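Local coordinates for 457aa long hypothetical protein (Pyrococcus horikoshii, PDB 2CSU) that is of unknown function but has the domain make-up of the succinyl-CoA ligase-like family, with a Rossmann-type CoA-binding domain followed by two flavodoxin-like domains, at residues 349-353 with 382-388; 294-300 with 369-375; 301-306 with 375-379; 406-412 with 428-434. All blocks are in the same frame, centred on the assembly; numbering follows the deposited sequence.

Contact 1. Residues 349-353 with 382-388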
loop_
_atom_site.group_PDB
_atom_site.type_symbol
_atom_site.label_atom_id
_atom_site.label_comp_id
_atom_site.label_asym_id
_atom_site.label_seq_id
_atom_site.Cartn_x
_atom_site.Cartn_y
_atom_site.Cartn_z
ATOM N N ALA A 349 -19.492 13.865 -7.480
ATOM C CA ALA A 349 -18.558 13.216 -8.389
ATOM C C ALA A 349 -18.243 14.106 -9.591
ATOM O O ALA A 349 -17.295 13.853 -10.337
ATOM C CB ALA A 349 -19.137 11.892 -8.859
ATOM N N SER A 350 -19.039 15.151 -9.771
ATOM C CA SER A 350 -18.851 16.081 -10.871
ATOM C C SER A 350 -17.889 17.202 -10.507
ATOM O O SER A 350 -17.568 18.044 -11.341
ATOM C CB SER A 350 -20.195 16.688 -11.271
ATOM O OG SER A 350 -20.852 17.236 -10.141
ATOM N N ALA A 351 -17.428 17.218 -9.264
ATOM C CA ALA A 351 -16.511 18.262 -8.826
ATOM C C ALA A 351 -15.334 18.493 -9.776
ATOM O O ALA A 351 -14.545 17.582 -10.072
ATOM C CB ALA A 351 -15.994 17.953 -7.440
ATOM N N ARG A 352 -15.220 19.732 -10.242
ATOM C CA ARG A 352 -14.140 20.127 -11.132
ATOM C C ARG A 352 -13.058 20.889 -10.374
ATOM O O ARG A 352 -13.202 21.242 -9.209
ATOM C CB ARG A 352 -14.734 21.013 -12.231
ATOM C CG ARG A 352 -15.568 20.222 -13.242
ATOM C CD ARG A 352 -15.924 21.066 -14.474
ATOM N NE ARG A 352 -16.669 20.263 -15.449
ATOM C CZ ARG A 352 -15.940 19.526 -16.302
ATOM N NH1 ARG A 352 -14.619 19.553 -16.237
ATOM N NH2 ARG A 352 -16.553 18.719 -17.173
ATOM N N GLY A 353 -11.922 21.104 -11.059
ATOM C CA GLY A 353 -10.844 21.849 -10.424
ATOM C C GLY A 353 -11.367 23.103 -9.715
ATOM O O GLY A 353 -11.017 23.402 -8.581
ATOM N N ALA A 382 -16.501 13.265 -18.103
ATOM C CA ALA A 382 -16.943 14.658 -18.118
ATOM C C ALA A 382 -15.867 15.586 -18.683
ATOM O O ALA A 382 -15.930 16.802 -18.512
ATOM C CB ALA A 382 -17.338 15.105 -16.710
ATOM N N GLY A 383 -14.875 15.005 -19.350
ATOM C CA GLY A 383 -13.815 15.804 -19.942
ATOM C C GLY A 383 -12.917 16.547 -18.965
ATOM O O GLY A 383 -12.299 17.553 -19.326
HETATM N N MSE A 384 -12.845 16.069 -17.727
HETATM C CA MSE A 384 -11.982 16.701 -16.737
HETATM C C MSE A 384 -10.585 16.117 -16.917
HETATM O O MSE A 384 -10.438 15.036 -17.479
HETATM C CB MSE A 384 -12.490 16.417 -15.317
HETATM C CG MSE A 384 -13.996 16.484 -15.188
HETATM SE SE MSE A 384 -14.586 16.902 -13.543
HETATM C CE MSE A 384 -15.586 15.554 -13.202
ATOM N N THR A 385 -9.566 16.829 -16.454
ATOM C CA THR A 385 -8.199 16.335 -16.566
ATOM C C THR A 385 -7.836 15.512 -15.334
ATOM O O THR A 385 -8.592 15.450 -14.368
ATOM C CB THR A 385 -7.182 17.476 -16.702
ATOM O OG1 THR A 385 -7.035 18.123 -15.434
ATOM C CG2 THR A 385 -7.646 18.498 -17.709
ATOM N N LEU A 386 -6.664 14.893 -15.368
ATOM C CA LEU A 386 -6.223 14.049 -14.272
ATOM C C LEU A 386 -5.591 14.833 -13.130
ATOM O O LEU A 386 -5.335 14.276 -12.058
ATOM C CB LEU A 386 -5.219 13.021 -14.800
ATOM C CG LEU A 386 -5.681 12.081 -15.915
ATOM C CD1 LEU A 386 -4.483 11.391 -16.532
ATOM C CD2 LEU A 386 -6.653 11.069 -15.361
ATOM N N THR A 387 -5.363 16.126 -13.350
ATOM C CA THR A 387 -4.706 16.952 -12.344
ATOM C C THR A 387 -5.430 18.227 -11.944
ATOM O O THR A 387 -4.961 18.945 -11.068
ATOM C CB THR A 387 -3.316 17.395 -12.833
ATOM O OG1 THR A 387 -3.476 18.307 -13.926
ATOM C CG2 THR A 387 -2.500 16.205 -13.304
ATOM N N GLU A 388 -6.565 18.528 -12.558
ATOM C CA GLU A 388 -7.224 19.783 -12.224
ATOM C C GLU A 388 -7.637 19.916 -10.772
ATOM O O GLU A 388 -7.486 20.982 -10.174
ATOM C CB GLU A 388 -8.421 20.034 -13.156
ATOM C CG GLU A 388 -9.505 18.970 -13.188
ATOM C CD GLU A 388 -10.603 19.316 -14.192
ATOM O OE1 GLU A 388 -10.369 19.162 -15.416
ATOM O OE2 GLU A 388 -11.688 19.759 -13.757
HETATM O O HOH W 1 -12.888 22.107 -15.521
#
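Two charged side chains bridge these loops. Arg352 NH2 donates to Ala382 O at a very short 2.4 Å, and Glu388 OE2 accepts from Gly353 N at 3.0 Å with a nearly straight N-H...O angle of 171°. The same carboxylate forms a long salt bridge, Arg352 NH1 to Glu388 OE2 at 3.8 Å, and a water joins these two atoms, 3.2 Å from each. Glu388 also steadies its own loop, because Thr385 N donates to Glu388 OE1 at 2.7 Å. Both segments lead from a strand of the parallel core of an alpha/beta domain into the next helix: Arg352 is the N-cap of helix 353-365, and Thr387 holds that position for helix 388-400. Gly353 lies so close to Glu388 that a CB on it would clash with Glu388 O. Met384, a selenomethionine, packs against the arginine: its CG lies over one guanidinium face, 3.3 Å from Arg352 NH1, while its SE is 3.5 Å from Ala351 O and its CE 3.7 Å from Ala349 O.

Contact 2. Residues 294-300 with 369-375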
loop_
_atom_site.group_PDB
_atom_site.type_symbol
_atom_site.label_atom_id
_atom_site.label_comp_id
_atom_site.label_asym_id
_atom_site.label_seq_id
_atom_site.Cartn_x
_atom_site.Cartn_y
_atom_site.Cartn_z
ATOM N N ASN A 294 -7.164 20.541 16.835
ATOM C CA ASN A 294 -7.396 19.210 16.298
ATOM C C ASN A 294 -8.711 19.101 15.526
ATOM O O ASN A 294 -9.238 18.003 15.351
ATOM C CB ASN A 294 -7.413 18.183 17.430
ATOM C CG ASN A 294 -8.674 18.278 18.276
ATOM O OD1 ASN A 294 -9.171 19.370 18.546
ATOM N ND2 ASN A 294 -9.194 17.131 18.698
ATOM N N LYS A 295 -9.245 20.231 15.077
ATOM C CA LYS A 295 -10.502 20.227 14.335
ATOM C C LYS A 295 -10.188 20.202 12.839
ATOM O O LYS A 295 -9.647 21.157 12.277
ATOM C CB LYS A 295 -11.330 21.462 14.698
ATOM C CG LYS A 295 -11.752 21.510 16.167
ATOM C CD LYS A 295 -12.608 20.306 16.547
ATOM C CE LYS A 295 -13.017 20.331 18.020
ATOM N NZ LYS A 295 -11.847 20.271 18.947
ATOM N N VAL A 296 -10.544 19.101 12.196
ATOM C CA VAL A 296 -10.240 18.935 10.791
ATOM C C VAL A 296 -11.434 19.116 9.877
ATOM O O VAL A 296 -12.573 18.838 10.254
ATOM C CB VAL A 296 -9.636 17.531 10.551
ATOM C CG1 VAL A 296 -9.114 17.402 9.132
ATOM C CG2 VAL A 296 -8.538 17.276 11.556
ATOM N N ALA A 297 -11.157 19.597 8.672
ATOM C CA ALA A 297 -12.193 19.765 7.667
ATOM C C ALA A 297 -11.899 18.756 6.568
ATOM O O ALA A 297 -10.771 18.673 6.062
ATOM C CB ALA A 297 -12.167 21.169 7.095
ATOM N N ILE A 298 -12.914 17.984 6.205
ATOM C CA ILE A 298 -12.774 17.001 5.145
ATOM C C ILE A 298 -13.542 17.440 3.900
ATOM O O ILE A 298 -14.743 17.703 3.975
ATOM C CB ILE A 298 -13.345 15.626 5.545
ATOM C CG1 ILE A 298 -12.607 15.062 6.767
ATOM C CG2 ILE A 298 -13.233 14.669 4.366
ATOM C CD1 ILE A 298 -13.299 13.851 7.368
HETATM N N MSE A 299 -12.851 17.537 2.765
HETATM C CA MSE A 299 -13.523 17.868 1.505
HETATM C C MSE A 299 -13.291 16.668 0.571
HETATM O O MSE A 299 -12.190 16.117 0.516
HETATM C CB MSE A 299 -12.986 19.180 0.904
HETATM C CG MSE A 299 -11.467 19.369 0.916
HETATM SE SE MSE A 299 -10.963 21.011 0.286
HETATM C CE MSE A 299 -10.984 20.652 -1.347
ATOM N N THR A 300 -14.322 16.252 -0.158
ATOM C CA THR A 300 -14.182 15.085 -1.023
ATOM C C THR A 300 -15.150 15.102 -2.207
ATOM O O THR A 300 -16.147 15.838 -2.195
ATOM C CB THR A 300 -14.449 13.784 -0.216
ATOM O OG1 THR A 300 -14.243 12.646 -1.046
ATOM C CG2 THR A 300 -15.907 13.749 0.284
ATOM N N VAL A 369 -11.525 25.668 11.305
ATOM C CA VAL A 369 -10.772 24.599 10.661
ATOM C C VAL A 369 -9.296 24.742 11.015
ATOM O O VAL A 369 -8.698 25.801 10.807
ATOM C CB VAL A 369 -10.937 24.646 9.124
ATOM C CG1 VAL A 369 -10.098 23.553 8.470
ATOM C CG2 VAL A 369 -12.411 24.463 8.757
ATOM N N ASP A 370 -8.715 23.681 11.566
ATOM C CA ASP A 370 -7.305 23.690 11.941
ATOM C C ASP A 370 -6.481 22.922 10.914
ATOM O O ASP A 370 -5.281 23.153 10.762
ATOM C CB ASP A 370 -7.132 23.048 13.314
ATOM C CG ASP A 370 -7.825 23.834 14.405
ATOM O OD1 ASP A 370 -8.292 23.216 15.387
ATOM O OD2 ASP A 370 -7.892 25.077 14.266
HETATM N N MSE A 371 -7.144 22.010 10.215
HETATM C CA MSE A 371 -6.484 21.189 9.219
HETATM C C MSE A 371 -7.459 20.843 8.094
HETATM O O MSE A 371 -8.647 20.679 8.331
HETATM C CB MSE A 371 -5.960 19.914 9.890
HETATM C CG MSE A 371 -4.951 19.125 9.070
HETATM SE SE MSE A 371 -4.067 17.930 10.095
HETATM C CE MSE A 371 -4.993 16.643 9.850
ATOM N N LEU A 372 -6.952 20.738 6.874
ATOM C CA LEU A 372 -7.786 20.409 5.728
ATOM C C LEU A 372 -7.302 19.125 5.057
ATOM O O LEU A 372 -6.141 19.012 4.667
ATOM C CB LEU A 372 -7.765 21.571 4.722
ATOM C CG LEU A 372 -8.629 21.522 3.454
ATOM C CD1 LEU A 372 -10.094 21.489 3.863
ATOM C CD2 LEU A 372 -8.388 22.716 2.580
ATOM N N ILE A 373 -8.193 18.151 4.946
ATOM C CA ILE A 373 -7.940 16.905 4.223
ATOM C C ILE A 373 -8.691 16.855 2.888
ATOM O O ILE A 373 -9.912 16.817 2.826
ATOM C CB ILE A 373 -8.371 15.736 5.111
ATOM C CG1 ILE A 373 -7.381 15.563 6.266
ATOM C CG2 ILE A 373 -8.379 14.429 4.294
ATOM C CD1 ILE A 373 -7.708 14.350 7.138
ATOM N N ALA A 374 -7.907 16.897 1.794
ATOM C CA ALA A 374 -8.535 16.831 0.471
ATOM C C ALA A 374 -8.561 15.403 -0.102
ATOM O O ALA A 374 -7.538 14.776 -0.342
ATOM C CB ALA A 374 -7.758 17.756 -0.469
ATOM N N ILE A 375 -9.793 14.884 -0.297
ATOM C CA ILE A 375 -9.954 13.533 -0.847
ATOM C C ILE A 375 -10.528 13.566 -2.274
ATOM O O ILE A 375 -11.548 14.192 -2.555
ATOM C CB ILE A 375 -10.907 12.759 0.072
ATOM C CG1 ILE A 375 -10.315 12.654 1.482
ATOM C CG2 ILE A 375 -11.116 11.329 -0.466
ATOM C CD1 ILE A 375 -11.281 11.992 2.468
#
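Strands 295-300 and 371-375 run side by side in parallel, their axes 4.6 Å apart at closest approach and 24° from exact alignment. The backbone ladder follows the parallel pattern, one strand's alternate residues giving and taking: Ala297 N to Met371 O (2.8 Å), Ile373 N to Ala297 O (2.9 Å), Met299 N to Ile373 O (3.0 Å) and Ile375 N to Met299 O (2.8 Å). At the entry, Lys295 O accepts from Asp370 N at 2.8 Å and, weakly, from Met371 N at 3.4 Å. Apolar contacts line both faces. Val296 CG1 meets Ile373 CG1 at 3.8 Å and Ile298 CG2 meets Ile375 CD1 at 3.8 Å on the face covered by helices 303-314 and 434-450; on the other, under helix 353-365, Ala297 CB touches Val369 CG1 at 3.4 Å and Met299 SE touches Leu372 CD1 at 3.7 Å. With alternate main-chain groups paired here, the others bound by flanking strands, and hydrocarbon on each face, the pair suits the buried centre of a flavodoxin-like alpha/beta sandwich.

Contact 3. Residues 301-306 with 375-379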
loop_
_atom_site.group_PDB
_atom_site.type_symbol
_atom_site.label_atom_id
_atom_site.label_comp_id
_atom_site.label_asym_id
_atom_site.label_seq_id
_atom_site.Cartn_x
_atom_site.Cartn_y
_atom_site.Cartn_z
ATOM N N ASN A 301 -14.851 14.284 -3.219
ATOM C CA ASN A 301 -15.711 14.165 -4.395
ATOM C C ASN A 301 -16.371 12.791 -4.383
ATOM O O ASN A 301 -17.069 12.410 -5.311
ATOM C CB ASN A 301 -14.895 14.374 -5.688
ATOM C CG ASN A 301 -13.960 13.215 -6.011
ATOM O OD1 ASN A 301 -13.499 12.486 -5.126
ATOM N ND2 ASN A 301 -13.654 13.057 -7.297
ATOM N N ALA A 302 -16.148 12.059 -3.298
ATOM C CA ALA A 302 -16.690 10.719 -3.124
ATOM C C ALA A 302 -17.049 10.473 -1.660
ATOM O O ALA A 302 -16.191 10.570 -0.779
ATOM C CB ALA A 302 -15.666 9.686 -3.581
ATOM N N GLY A 303 -18.315 10.157 -1.406
ATOM C CA GLY A 303 -18.757 9.901 -0.043
ATOM C C GLY A 303 -17.998 8.780 0.657
ATOM O O GLY A 303 -17.438 8.986 1.730
ATOM N N GLY A 304 -17.982 7.597 0.049
ATOM C CA GLY A 304 -17.302 6.452 0.634
ATOM C C GLY A 304 -15.958 6.785 1.252
ATOM O O GLY A 304 -15.784 6.664 2.465
ATOM N N PRO A 305 -14.980 7.206 0.433
ATOM C CA PRO A 305 -13.642 7.562 0.896
ATOM C C PRO A 305 -13.682 8.540 2.061
ATOM O O PRO A 305 -12.794 8.546 2.896
ATOM C CB PRO A 305 -13.008 8.178 -0.350
ATOM C CG PRO A 305 -13.595 7.363 -1.437
ATOM C CD PRO A 305 -15.056 7.271 -1.039
ATOM N N GLY A 306 -14.707 9.382 2.095
ATOM C CA GLY A 306 -14.826 10.346 3.166
ATOM C C GLY A 306 -15.234 9.712 4.489
ATOM O O GLY A 306 -14.685 10.051 5.544
ATOM N N ILE A 375 -9.793 14.884 -0.297
ATOM C CA ILE A 375 -9.954 13.533 -0.847
ATOM C C ILE A 375 -10.528 13.566 -2.274
ATOM O O ILE A 375 -11.548 14.192 -2.555
ATOM C CB ILE A 375 -10.907 12.759 0.072
ATOM C CG1 ILE A 375 -10.315 12.654 1.482
ATOM C CG2 ILE A 375 -11.116 11.329 -0.466
ATOM C CD1 ILE A 375 -11.281 11.992 2.468
ATOM N N CYS A 376 -9.827 12.891 -3.209
ATOM C CA CYS A 376 -10.315 12.935 -4.561
ATOM C C CYS A 376 -10.114 11.598 -5.248
ATOM O O CYS A 376 -9.007 11.118 -5.446
ATOM C CB CYS A 376 -9.515 13.994 -5.315
ATOM S SG CYS A 376 -9.892 14.001 -7.084
ATOM N N VAL A 377 -11.247 10.963 -5.549
ATOM C CA VAL A 377 -11.188 9.950 -6.570
ATOM C C VAL A 377 -11.081 10.647 -7.930
ATOM O O VAL A 377 -11.891 11.489 -8.301
ATOM C CB VAL A 377 -12.464 9.121 -6.488
ATOM C CG1 VAL A 377 -12.406 8.006 -7.526
ATOM C CG2 VAL A 377 -12.593 8.511 -5.105
ATOM N N VAL A 378 -9.981 10.345 -8.640
ATOM C CA VAL A 378 -9.749 11.030 -9.904
ATOM C C VAL A 378 -10.686 10.525 -11.004
ATOM O O VAL A 378 -10.680 9.364 -11.396
ATOM C CB VAL A 378 -8.288 10.828 -10.307
ATOM C CG1 VAL A 378 -8.049 11.416 -11.701
ATOM C CG2 VAL A 378 -7.386 11.533 -9.315
ATOM N N PRO A 379 -11.536 11.444 -11.502
ATOM C CA PRO A 379 -12.513 11.115 -12.524
ATOM C C PRO A 379 -11.862 11.041 -13.901
ATOM O O PRO A 379 -10.947 11.785 -14.229
ATOM C CB PRO A 379 -13.569 12.214 -12.504
ATOM C CG PRO A 379 -12.800 13.470 -12.084
ATOM C CD PRO A 379 -11.637 12.859 -11.162
#
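As strand 295-300 ends, the chain turns at Asn301 toward helix 303-314, whose N-cap position is Ala302, while strand 371-377 ends at Val377 and the chain runs on as loop to Pro379. Main-chain pairing fades here: Asn301 N reaches Ile375 O only in a weak hydrogen bond of 3.4 Å. The Asn301 side chain takes over, its amide binding the backbone of Val377 at both ends, with Val377 N donating to Asn301 OD1 at 2.8 Å and Asn301 ND2 donating to Val377 O at 2.6 Å. Apolar groups of the helix start close the gap. Ala302 CB lies 3.6 Å from Val377 CG2, Pro305 CB 3.7 Å from Ile375 CG2, and Gly306 CA 4.0 Å from Ile375 CD1. Ala160 of the second subunit packs on Ala302 and Val377, and its Leu161 on Pro305, so this beta-alpha turn forms part of the dimer interface. One carboxamide therefore supplies the donor and acceptor that a neighbouring strand would have given Val377, extending the sheet's pairing beyond the last residue of strand 295-300.

Contact 4. Residues 406-412 with 428-434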
loop_
_atom_site.group_PDB
_atom_site.type_symbol
_atom_site.label_atom_id
_atom_site.label_comp_id
_atom_site.label_asym_id
_atom_site.label_seq_id
_atom_site.Cartn_x
_atom_site.Cartn_y
_atom_site.Cartn_z
ATOM N N VAL A 406 -2.232 21.026 5.302
ATOM C CA VAL A 406 -3.120 20.467 4.294
ATOM C C VAL A 406 -2.661 19.074 3.867
ATOM O O VAL A 406 -1.524 18.852 3.470
ATOM C CB VAL A 406 -3.121 21.410 3.093
ATOM C CG1 VAL A 406 -3.970 20.814 1.972
ATOM C CG2 VAL A 406 -3.692 22.757 3.490
ATOM N N LEU A 407 -3.581 18.105 4.013
ATOM C CA LEU A 407 -3.261 16.744 3.607
ATOM C C LEU A 407 -4.150 16.297 2.448
ATOM O O LEU A 407 -5.292 16.712 2.304
ATOM C CB LEU A 407 -3.479 15.829 4.810
ATOM C CG LEU A 407 -2.598 16.222 5.998
ATOM C CD1 LEU A 407 -2.770 15.281 7.192
ATOM C CD2 LEU A 407 -1.108 16.216 5.653
ATOM N N ALA A 408 -3.571 15.452 1.580
ATOM C CA ALA A 408 -4.334 14.972 0.440
ATOM C C ALA A 408 -4.420 13.448 0.420
ATOM O O ALA A 408 -3.510 12.733 0.818
ATOM C CB ALA A 408 -3.660 15.479 -0.838
HETATM N N MSE A 409 -5.598 12.963 -0.005
HETATM C CA MSE A 409 -5.732 11.545 -0.277
HETATM C C MSE A 409 -6.383 11.320 -1.635
HETATM O O MSE A 409 -7.574 11.532 -1.825
HETATM C CB MSE A 409 -6.597 10.927 0.824
HETATM C CG MSE A 409 -6.392 9.416 0.950
HETATM SE SE MSE A 409 -7.893 8.493 0.595
HETATM C CE MSE A 409 -7.265 7.517 -0.778
ATOM N N PHE A 410 -5.537 10.930 -2.603
ATOM C CA PHE A 410 -6.023 10.809 -3.972
ATOM C C PHE A 410 -6.088 9.353 -4.436
ATOM O O PHE A 410 -5.228 8.532 -4.139
ATOM C CB PHE A 410 -5.081 11.602 -4.877
ATOM C CG PHE A 410 -5.582 13.007 -5.031
ATOM C CD1 PHE A 410 -5.873 13.761 -3.902
ATOM C CD2 PHE A 410 -5.733 13.549 -6.297
ATOM C CE1 PHE A 410 -6.315 15.068 -4.043
ATOM C CE2 PHE A 410 -6.175 14.863 -6.431
ATOM C CZ PHE A 410 -6.466 15.627 -5.306
HETATM N N MSE A 411 -7.174 9.037 -5.166
HETATM C CA MSE A 411 -7.331 7.681 -5.676
HETATM C C MSE A 411 -7.697 7.681 -7.163
HETATM O O MSE A 411 -8.551 8.425 -7.625
HETATM C CB MSE A 411 -8.439 6.996 -4.874
HETATM C CG MSE A 411 -8.024 6.707 -3.430
HETATM SE SE MSE A 411 -9.364 5.996 -2.464
HETATM C CE MSE A 411 -9.553 4.466 -3.393
ATOM N N ALA A 412 -6.989 6.834 -7.933
ATOM C CA ALA A 412 -5.965 5.990 -7.331
ATOM C C ALA A 412 -5.188 5.216 -8.398
ATOM O O ALA A 412 -5.387 5.374 -9.595
ATOM C CB ALA A 412 -6.655 5.012 -6.377
ATOM N N ILE A 428 2.593 19.117 -0.587
ATOM C CA ILE A 428 1.401 18.513 -0.004
ATOM C C ILE A 428 1.498 16.999 0.066
ATOM O O ILE A 428 1.405 16.321 -0.960
ATOM C CB ILE A 428 0.142 18.855 -0.827
ATOM C CG1 ILE A 428 -0.119 20.362 -0.780
ATOM C CG2 ILE A 428 -1.048 18.052 -0.315
ATOM C CD1 ILE A 428 -1.363 20.788 -1.556
ATOM N N PRO A 429 1.676 16.446 1.280
ATOM C CA PRO A 429 1.776 14.987 1.436
ATOM C C PRO A 429 0.506 14.369 0.855
ATOM O O PRO A 429 -0.599 14.789 1.187
ATOM C CB PRO A 429 1.865 14.799 2.956
ATOM C CG PRO A 429 2.458 16.086 3.432
ATOM C CD PRO A 429 1.742 17.117 2.587
ATOM N N THR A 430 0.663 13.378 -0.011
ATOM C CA THR A 430 -0.489 12.740 -0.629
ATOM C C THR A 430 -0.534 11.254 -0.358
ATOM O O THR A 430 0.426 10.517 -0.613
ATOM C CB THR A 430 -0.508 13.010 -2.140
ATOM O OG1 THR A 430 -0.745 14.409 -2.351
ATOM C CG2 THR A 430 -1.617 12.198 -2.835
ATOM N N TYR A 431 -1.675 10.815 0.150
ATOM C CA TYR A 431 -1.847 9.419 0.502
ATOM C C TYR A 431 -2.851 8.723 -0.381
ATOM O O TYR A 431 -3.615 9.369 -1.079
ATOM C CB TYR A 431 -2.248 9.324 1.979
ATOM C CG TYR A 431 -1.255 10.034 2.875
ATOM C CD1 TYR A 431 -1.293 11.425 3.038
ATOM C CD2 TYR A 431 -0.241 9.325 3.510
ATOM C CE1 TYR A 431 -0.338 12.086 3.820
ATOM C CE2 TYR A 431 0.714 9.972 4.283
ATOM C CZ TYR A 431 0.665 11.346 4.437
ATOM O OH TYR A 431 1.617 11.970 5.215
ATOM N N GLU A 432 -2.852 7.398 -0.337
ATOM C CA GLU A 432 -3.755 6.611 -1.158
ATOM C C GLU A 432 -4.685 5.786 -0.275
ATOM O O GLU A 432 -5.561 5.083 -0.777
ATOM C CB GLU A 432 -2.932 5.700 -2.101
ATOM C CG GLU A 432 -3.745 4.746 -2.976
ATOM C CD GLU A 432 -3.040 4.376 -4.290
ATOM O OE1 GLU A 432 -3.392 3.332 -4.893
ATOM O OE2 GLU A 432 -2.144 5.137 -4.730
ATOM N N ARG A 433 -4.502 5.901 1.037
ATOM C CA ARG A 433 -5.306 5.154 2.007
ATOM C C ARG A 433 -5.947 6.026 3.084
ATOM O O ARG A 433 -5.331 6.949 3.593
ATOM C CB ARG A 433 -4.451 4.119 2.740
ATOM C CG ARG A 433 -3.699 3.134 1.865
ATOM C CD ARG A 433 -3.023 2.096 2.738
ATOM N NE ARG A 433 -2.373 1.067 1.945
ATOM C CZ ARG A 433 -1.135 1.154 1.469
ATOM N NH1 ARG A 433 -0.405 2.238 1.717
ATOM N NH2 ARG A 433 -0.632 0.158 0.739
ATOM N N PRO A 434 -7.195 5.730 3.449
ATOM C CA PRO A 434 -7.842 6.529 4.489
ATOM C C PRO A 434 -7.039 6.446 5.788
ATOM O O PRO A 434 -6.865 7.447 6.476
ATOM C CB PRO A 434 -9.216 5.876 4.610
ATOM C CG PRO A 434 -9.500 5.484 3.202
ATOM C CD PRO A 434 -8.179 4.871 2.766
#
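Ile428 leads in from helix 417-424, its CG2 3.7 Å from Ala408 CB and its CD1 4.4 Å from Val406 CG1. Pro429 then offers its carbonyl, and Ala408 N donates to Pro429 O at 3.1 Å. Thr430 pairs with Ala408 in parallel register; its OG1, 3.5 Å from Ala408 CB, donates back to Ile428 O at 3.2 Å. Tyr431 N makes the shortest bond of the ladder, 2.7 Å to Ala408 O, and Phe410 N a more bent one, 2.9 Å to Tyr431 O. The Tyr431 hydroxyl bonds to Ser281 O, and Arg284 makes a cation-pi contact with the Tyr431 ring. These bridges complete the beta-alpha-beta unit of strand 406-411, helix 417-424 and strand 430-431. Beyond it, Glu432 CA lies 3.8 Å from Phe410 O. Arg433, the N-cap of helix 434-450, points away from strand 406-411. Pro434 opens the helix with its CD 4.2 Å from Met409 SE. Three backbone hydrogen bonds thus fasten a very short strand to its neighbour, while Arg433 directs its charge elsewhere, forming salt bridges through NE with Asp277 of the second subunit and through NH1 with Asp436 of its own chain.

In the fold
Contacts 2, 3 and 4 belong to one sheet, in which strand 371-377 lies between 295-300 and 406-411. Contacts 2 and 3 share Ile375, the second carrying on where the first ends. Contact 4 adds the next strands outward, joined to contact 2 by the probable hydrogen bond Ala374 N to Leu407 O (2.7 Å) and to contact 3 by Val378 N to Met411 O (2.6 Å, also probable). Contact 1 sits beyond the C-terminal ends of the strands, its centre about 12 Å from that of contact 3, which it touches through Met384 CE and Pro379 CG at 3.7 Å; contact 2 is about 20 Å away, centre to centre. Contacts 3 and 4 both reach the second subunit.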